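Beta-2-microglobulin (Danio rerio, PDB 4M9O) forms part of the class I major histocompatibility complex, which presents peptide antigens to the immune system. Local coordinates at residues 4-9 with 89-94; 13-16 with 20-23; 39-44 with 49-54. All coordinates share one frame; numbering follows the deposited sequence.

Contact 1: residues 4-9 with 89-94; sequences VSTPKV and ETKKFS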
# COMPACT_ATOMS: atom_id res chain seq x y z
N VAL A 4 0.75 -16.65 -14.33
CA VAL A 4 0.92 -15.35 -13.74
C VAL A 4 -0.37 -14.65 -13.38
O VAL A 4 -1.30 -14.67 -14.12
CB VAL A 4 1.75 -14.45 -14.63
CG1 VAL A 4 1.68 -13.05 -14.21
CG2 VAL A 4 3.16 -14.94 -14.76
N SER A 5 -0.40 -14.04 -12.21
CA SER A 5 -1.50 -13.22 -11.78
C SER A 5 -1.08 -11.86 -11.32
O SER A 5 -0.24 -11.72 -10.51
CB SER A 5 -2.20 -13.88 -10.61
OG SER A 5 -2.69 -15.12 -10.90
N THR A 6 -1.72 -10.85 -11.84
CA THR A 6 -1.45 -9.50 -11.42
C THR A 6 -1.99 -9.18 -9.98
O THR A 6 -3.00 -9.64 -9.59
CB THR A 6 -1.94 -8.50 -12.50
OG1 THR A 6 -1.16 -7.32 -12.51
CG2 THR A 6 -3.33 -8.16 -12.32
N PRO A 7 -1.26 -8.41 -9.21
CA PRO A 7 -1.64 -8.07 -7.86
C PRO A 7 -2.94 -7.29 -7.81
O PRO A 7 -3.20 -6.52 -8.66
CB PRO A 7 -0.48 -7.22 -7.39
CG PRO A 7 0.51 -7.26 -8.41
CD PRO A 7 -0.10 -7.64 -9.64
N LYS A 8 -3.74 -7.54 -6.81
CA LYS A 8 -4.87 -6.70 -6.50
C LYS A 8 -4.40 -5.81 -5.37
O LYS A 8 -3.96 -6.28 -4.39
CB LYS A 8 -6.09 -7.50 -6.06
CG LYS A 8 -6.54 -8.54 -7.00
CD LYS A 8 -7.60 -9.38 -6.44
CE LYS A 8 -8.37 -10.18 -7.50
NZ LYS A 8 -8.20 -9.78 -8.91
N VAL A 9 -4.48 -4.51 -5.56
CA VAL A 9 -3.98 -3.53 -4.63
C VAL A 9 -5.03 -2.56 -4.15
O VAL A 9 -5.80 -2.05 -4.92
CB VAL A 9 -2.86 -2.70 -5.27
CG1 VAL A 9 -2.29 -1.73 -4.33
CG2 VAL A 9 -1.82 -3.55 -5.86
N GLU A 89 7.25 -4.49 -13.38
CA GLU A 89 6.47 -3.31 -13.62
C GLU A 89 6.02 -2.63 -12.35
O GLU A 89 5.53 -3.25 -11.46
CB GLU A 89 5.30 -3.60 -14.52
CG GLU A 89 4.62 -2.37 -14.95
CD GLU A 89 3.17 -2.54 -15.31
OE1 GLU A 89 2.58 -1.60 -15.84
OE2 GLU A 89 2.60 -3.59 -15.05
N THR A 90 6.19 -1.33 -12.31
CA THR A 90 5.82 -0.56 -11.16
C THR A 90 4.55 0.19 -11.44
O THR A 90 4.46 0.91 -12.37
CB THR A 90 6.94 0.40 -10.75
OG1 THR A 90 8.09 -0.33 -10.40
CG2 THR A 90 6.54 1.26 -9.57
N LYS A 91 3.57 -0.01 -10.60
CA LYS A 91 2.30 0.68 -10.64
C LYS A 91 2.05 1.50 -9.36
O LYS A 91 2.36 1.08 -8.31
CB LYS A 91 1.18 -0.30 -10.80
CG LYS A 91 1.12 -0.98 -12.09
CD LYS A 91 -0.29 -1.34 -12.34
CE LYS A 91 -0.44 -2.27 -13.48
NZ LYS A 91 -1.58 -3.13 -13.15
N LYS A 92 1.45 2.66 -9.50
CA LYS A 92 1.21 3.57 -8.41
C LYS A 92 -0.28 3.70 -8.08
O LYS A 92 -1.08 3.83 -8.96
CB LYS A 92 1.81 4.92 -8.72
CG LYS A 92 3.22 4.89 -9.11
CD LYS A 92 4.06 5.03 -7.93
CE LYS A 92 5.24 5.92 -8.16
NZ LYS A 92 6.53 5.21 -8.12
N PHE A 93 -0.62 3.63 -6.82
CA PHE A 93 -2.00 3.69 -6.40
C PHE A 93 -2.20 4.81 -5.38
O PHE A 93 -1.62 4.81 -4.36
CB PHE A 93 -2.47 2.34 -5.88
CG PHE A 93 -2.29 1.23 -6.85
CD1 PHE A 93 -3.34 0.78 -7.59
CD2 PHE A 93 -1.08 0.67 -7.07
CE1 PHE A 93 -3.19 -0.21 -8.48
CE2 PHE A 93 -0.94 -0.32 -7.96
CZ PHE A 93 -2.01 -0.75 -8.67
N SER A 94 -3.01 5.77 -5.73
CA SER A 94 -3.26 6.93 -4.90
C SER A 94 -4.29 6.72 -3.79
O SER A 94 -5.24 6.08 -3.98
CB SER A 94 -3.67 8.11 -5.75
OG SER A 94 -2.65 8.53 -6.61
O HOH W 1 -2.10 -4.55 -10.53
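V9 and F93 meet where the two sheets of the immunoglobulin sandwich face each other along one margin: V9 stands on strand 8-13, an edge strand of its sheet, and F93 on strand 89-94, an edge strand of the other. No backbone hydrogen bond joins the two segments, so side chains and one water-bridged carbonyl make the contact. The CB of V9 lies 3.9 Å from the centroid of the F93 ring and only 6° off the normal, a CH-pi contact over the centre of the face. The two methyls spread over different parts of the ring, CG1 3.8 Å from F93 CD2 and CG2 4.0 Å from F93 CZ. The F93 CG is anti to the carbonyl carbon (chi1 -56°), which sends the flat ring across the gap to meet the valine nearly at a right angle. A beta-branched valine suits the place, since its broad, short end matches an aromatic face. Beside P7 and K91 the contact turns polar. The long K91 side chain reaches over, and K91 NZ donates a hydrogen bond to a water at 3.0 Å; the same water donates to P7 O at 2.9 Å. V9 also touches V84 and C27, one from each sheet. Two antiparallel sheets packed face to face, their first and last strands meeting through side chains, are the mark of the C1-set immunoglobulin sandwich.

Contact 2: residues 13-16 with 20-23; sequences SHFP and GKPN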
# COMPACT_ATOMS: atom_id res chain seq x y z
N SER A 13 -6.99 4.23 4.53
CA SER A 13 -6.71 4.56 5.90
C SER A 13 -7.50 3.70 6.87
O SER A 13 -8.55 3.23 6.56
CB SER A 13 -6.92 6.04 6.22
OG SER A 13 -8.21 6.45 5.97
N HIS A 14 -6.95 3.50 8.05
CA HIS A 14 -7.56 2.76 9.11
C HIS A 14 -8.83 3.44 9.62
O HIS A 14 -9.81 2.81 9.82
CB HIS A 14 -6.58 2.53 10.24
CG HIS A 14 -7.00 1.46 11.18
ND1 HIS A 14 -7.58 0.30 10.76
CD2 HIS A 14 -6.98 1.41 12.52
CE1 HIS A 14 -7.88 -0.44 11.80
NE2 HIS A 14 -7.51 0.21 12.88
N PHE A 15 -8.77 4.74 9.74
CA PHE A 15 -9.83 5.57 10.19
C PHE A 15 -10.21 6.55 9.13
O PHE A 15 -9.48 6.80 8.25
CB PHE A 15 -9.39 6.34 11.39
CG PHE A 15 -9.23 5.53 12.57
CD1 PHE A 15 -10.25 4.82 13.02
CD2 PHE A 15 -8.04 5.44 13.21
CE1 PHE A 15 -10.12 4.07 14.09
CE2 PHE A 15 -7.91 4.68 14.28
CZ PHE A 15 -8.95 4.00 14.74
N PRO A 16 -11.38 7.10 9.23
CA PRO A 16 -11.81 8.07 8.26
C PRO A 16 -10.86 9.22 8.34
O PRO A 16 -10.47 9.62 9.38
CB PRO A 16 -13.17 8.46 8.76
CG PRO A 16 -13.56 7.44 9.57
CD PRO A 16 -12.50 6.63 10.02
N GLY A 20 -5.31 16.95 9.75
CA GLY A 20 -4.62 17.20 10.98
C GLY A 20 -4.76 16.13 12.04
O GLY A 20 -4.26 16.25 13.09
N LYS A 21 -5.45 15.06 11.73
CA LYS A 21 -5.61 14.02 12.72
C LYS A 21 -4.76 12.81 12.38
O LYS A 21 -4.81 12.33 11.31
CB LYS A 21 -7.09 13.67 12.90
CG LYS A 21 -7.39 12.34 13.60
CD LYS A 21 -8.80 11.80 13.36
CE LYS A 21 -8.88 10.61 12.29
NZ LYS A 21 -8.22 9.36 12.69
N PRO A 22 -3.99 12.33 13.34
CA PRO A 22 -3.16 11.15 13.18
C PRO A 22 -3.96 9.93 12.87
O PRO A 22 -4.96 9.70 13.48
CB PRO A 22 -2.56 10.97 14.55
CG PRO A 22 -2.66 12.20 15.16
CD PRO A 22 -3.88 12.84 14.70
N ASN A 23 -3.46 9.16 11.91
CA ASN A 23 -4.10 8.02 11.32
C ASN A 23 -3.06 7.01 10.86
O ASN A 23 -1.93 7.21 11.04
CB ASN A 23 -4.94 8.48 10.14
CG ASN A 23 -6.13 7.57 9.82
OD1 ASN A 23 -6.11 6.40 10.02
ND2 ASN A 23 -7.12 8.15 9.28
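N23 turns CG away from its backbone nitrogen (chi1 -154°), and this lays its amide against the peptide groups of F15, while S13 folds OG in between its own backbone nitrogen and carbonyl carbon (chi1 59°) to reach the same place. The amide then grips F15 at both ends. F15 N donates to N23 OD1 at 3.1 Å, in the carbonyl plane and on a lone pair. N23 ND2 gives a nearly straight bond (170°) to F15 O at 2.9 Å, meeting that oxygen from above its carbonyl plane. The side chain thus stands in for a neighbouring peptide in the turn between strands 8-13 and 23-30 of the immunoglobulin sheet, where asparagine suits because it carries a donor and an acceptor side by side. A second donor, S13 OG, reaches F15 O at 2.6 Å, so two bonds hold that oxygen. A leucine in place of N23 would probably leave F15 N without this acceptor and take from F15 O one of its two donors, so that the turn is held less firmly. K21 bends at its third and fourth torsions, which brings CE to 3.5 Å from P16 O and NZ to 3.5 Å from F15 CB.

Contact 3: residues 39-44 with 49-54; sequences IELLKN and SDTKQT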
# COMPACT_ATOMS: atom_id res chain seq x y z
N ILE A 39 6.80 -3.25 -2.43
CA ILE A 39 5.86 -2.22 -2.10
C ILE A 39 6.51 -1.06 -1.38
O ILE A 39 7.28 -1.26 -0.50
CB ILE A 39 4.79 -2.76 -1.15
CG1 ILE A 39 4.07 -3.95 -1.71
CG2 ILE A 39 3.82 -1.71 -0.73
CD1 ILE A 39 3.26 -4.59 -0.75
N GLU A 40 6.15 0.15 -1.74
CA GLU A 40 6.57 1.36 -1.03
C GLU A 40 5.43 2.31 -0.84
O GLU A 40 4.55 2.38 -1.63
CB GLU A 40 7.70 2.12 -1.70
CG GLU A 40 9.00 1.41 -1.88
CD GLU A 40 9.64 0.92 -0.61
OE1 GLU A 40 9.54 1.55 0.45
OE2 GLU A 40 10.26 -0.13 -0.69
N LEU A 41 5.46 3.05 0.25
CA LEU A 41 4.46 4.04 0.54
C LEU A 41 5.11 5.38 0.33
O LEU A 41 6.19 5.59 0.74
CB LEU A 41 3.94 3.91 1.96
CG LEU A 41 2.96 2.79 2.29
CD1 LEU A 41 2.64 2.67 3.76
CD2 LEU A 41 1.77 2.98 1.51
N LEU A 42 4.45 6.27 -0.38
CA LEU A 42 5.03 7.54 -0.73
C LEU A 42 4.24 8.74 -0.30
O LEU A 42 3.07 8.76 -0.38
CB LEU A 42 5.27 7.59 -2.22
CG LEU A 42 6.36 6.69 -2.77
CD1 LEU A 42 5.81 5.60 -3.49
CD2 LEU A 42 7.34 7.39 -3.58
N LYS A 43 4.93 9.74 0.19
CA LYS A 43 4.34 11.03 0.51
C LYS A 43 4.96 12.15 -0.30
O LYS A 43 6.13 12.37 -0.24
CB LYS A 43 4.44 11.34 1.98
CG LYS A 43 3.97 12.73 2.33
CD LYS A 43 4.39 13.07 3.68
CE LYS A 43 3.85 14.38 4.12
NZ LYS A 43 4.34 14.75 5.42
N ASN A 44 4.16 12.83 -1.08
CA ASN A 44 4.59 13.99 -1.82
C ASN A 44 5.82 13.61 -2.64
O ASN A 44 6.74 14.34 -2.80
CB ASN A 44 4.80 15.21 -0.90
CG ASN A 44 3.50 15.74 -0.35
OD1 ASN A 44 2.46 15.50 -0.90
ND2 ASN A 44 3.56 16.45 0.72
N SER A 49 9.39 6.86 5.48
CA SER A 49 10.21 6.16 6.41
C SER A 49 9.42 5.61 7.56
O SER A 49 8.33 6.02 7.81
CB SER A 49 11.33 7.04 6.93
OG SER A 49 10.89 7.90 7.93
N ASP A 50 10.00 4.67 8.25
CA ASP A 50 9.32 4.07 9.36
C ASP A 50 8.03 3.33 8.99
O ASP A 50 7.09 3.33 9.72
CB ASP A 50 9.02 5.13 10.37
CG ASP A 50 10.24 5.85 10.83
OD1 ASP A 50 10.27 7.07 10.74
OD2 ASP A 50 11.18 5.20 11.29
N THR A 51 8.00 2.74 7.82
CA THR A 51 6.91 1.92 7.40
C THR A 51 7.10 0.54 7.98
O THR A 51 8.16 0.18 8.36
CB THR A 51 6.76 1.85 5.87
OG1 THR A 51 7.86 1.16 5.33
CG2 THR A 51 6.70 3.18 5.26
N LYS A 52 6.02 -0.17 8.07
CA LYS A 52 5.97 -1.51 8.57
C LYS A 52 5.44 -2.43 7.49
O LYS A 52 4.52 -2.09 6.82
CB LYS A 52 5.07 -1.58 9.76
CG LYS A 52 5.49 -0.74 10.91
CD LYS A 52 6.35 -1.51 11.84
CE LYS A 52 7.23 -0.64 12.74
NZ LYS A 52 7.96 -1.42 13.76
N GLN A 53 6.06 -3.58 7.33
CA GLN A 53 5.61 -4.58 6.39
C GLN A 53 5.40 -5.95 7.06
O GLN A 53 6.21 -6.41 7.80
CB GLN A 53 6.57 -4.65 5.20
CG GLN A 53 6.21 -5.57 4.08
CD GLN A 53 7.13 -5.43 2.91
OE1 GLN A 53 7.14 -4.46 2.25
NE2 GLN A 53 7.94 -6.37 2.73
N THR A 54 4.28 -6.58 6.77
CA THR A 54 4.02 -7.91 7.25
C THR A 54 4.87 -8.92 6.48
O THR A 54 5.32 -8.63 5.44
CB THR A 54 2.52 -8.30 7.21
OG1 THR A 54 2.04 -8.31 5.89
CG2 THR A 54 1.69 -7.35 8.03
O HOH W 2 8.50 -4.33 -0.17
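Segments 39-44 and 49-54 run in opposite directions across the sandwich, with I39 facing Q53 and L41 facing T51. The alpha carbons of L41 and T51 are 7.6 Å apart and those of I39 and Q53 8.8 Å, too wide for strand pairing, and no backbone bond forms: 39-44 belongs to one sheet and 49-54 leads into a strand of the other. Alternation along extended chain points I39, L41, T51 and Q53 into the gap. L41 and T51 touch through carbon, L41 CB 4.4 Å from T51 CG2, a loose apolar meeting. Threonine suits the place because its methyl can face the leucine, while L41 itself is buried against C27 and V70. I39 is buried too and touches C27 and C82, the disulfide pair of the core. Beside it Q53 is extended through its first two torsions (chi1 -176°, chi2 173°), which carries its amide across toward I39. There Q53 OE1 accepts a hydrogen bond from a water at 2.8 Å, and the water accepts from I39 N at 3.0 Å. I39 O and Q53 OE1, 4.2 Å apart, are both acceptors and cannot bond to each other. The chemistry implies an apolar side that closes over the core and a polar rim whose facing acceptors need a donor between them, a part the K68 amine fills only weakly, while the water relays I39 N to Q53 OE1.

Overall arrangement
From the N terminus the chain enters segment 4-9 and strand 8-13, then turns through contact 2, which closes a tight local loop before strand 23-30. Contact 3 follows in series and closes the loop that runs through 46-47: from strand 38-43 the chain runs through this short strand to strand 52-59, so it changes sheet between the two segments. Contact 1 closes only when segment 89-94 returns to segment 4-9, and both other loops lie within its span. Contacts 1 and 3 each join the two sheets, on opposite sides of the chain's centre, with centres 16 Å apart; contact 2 is at a turn within one sheet.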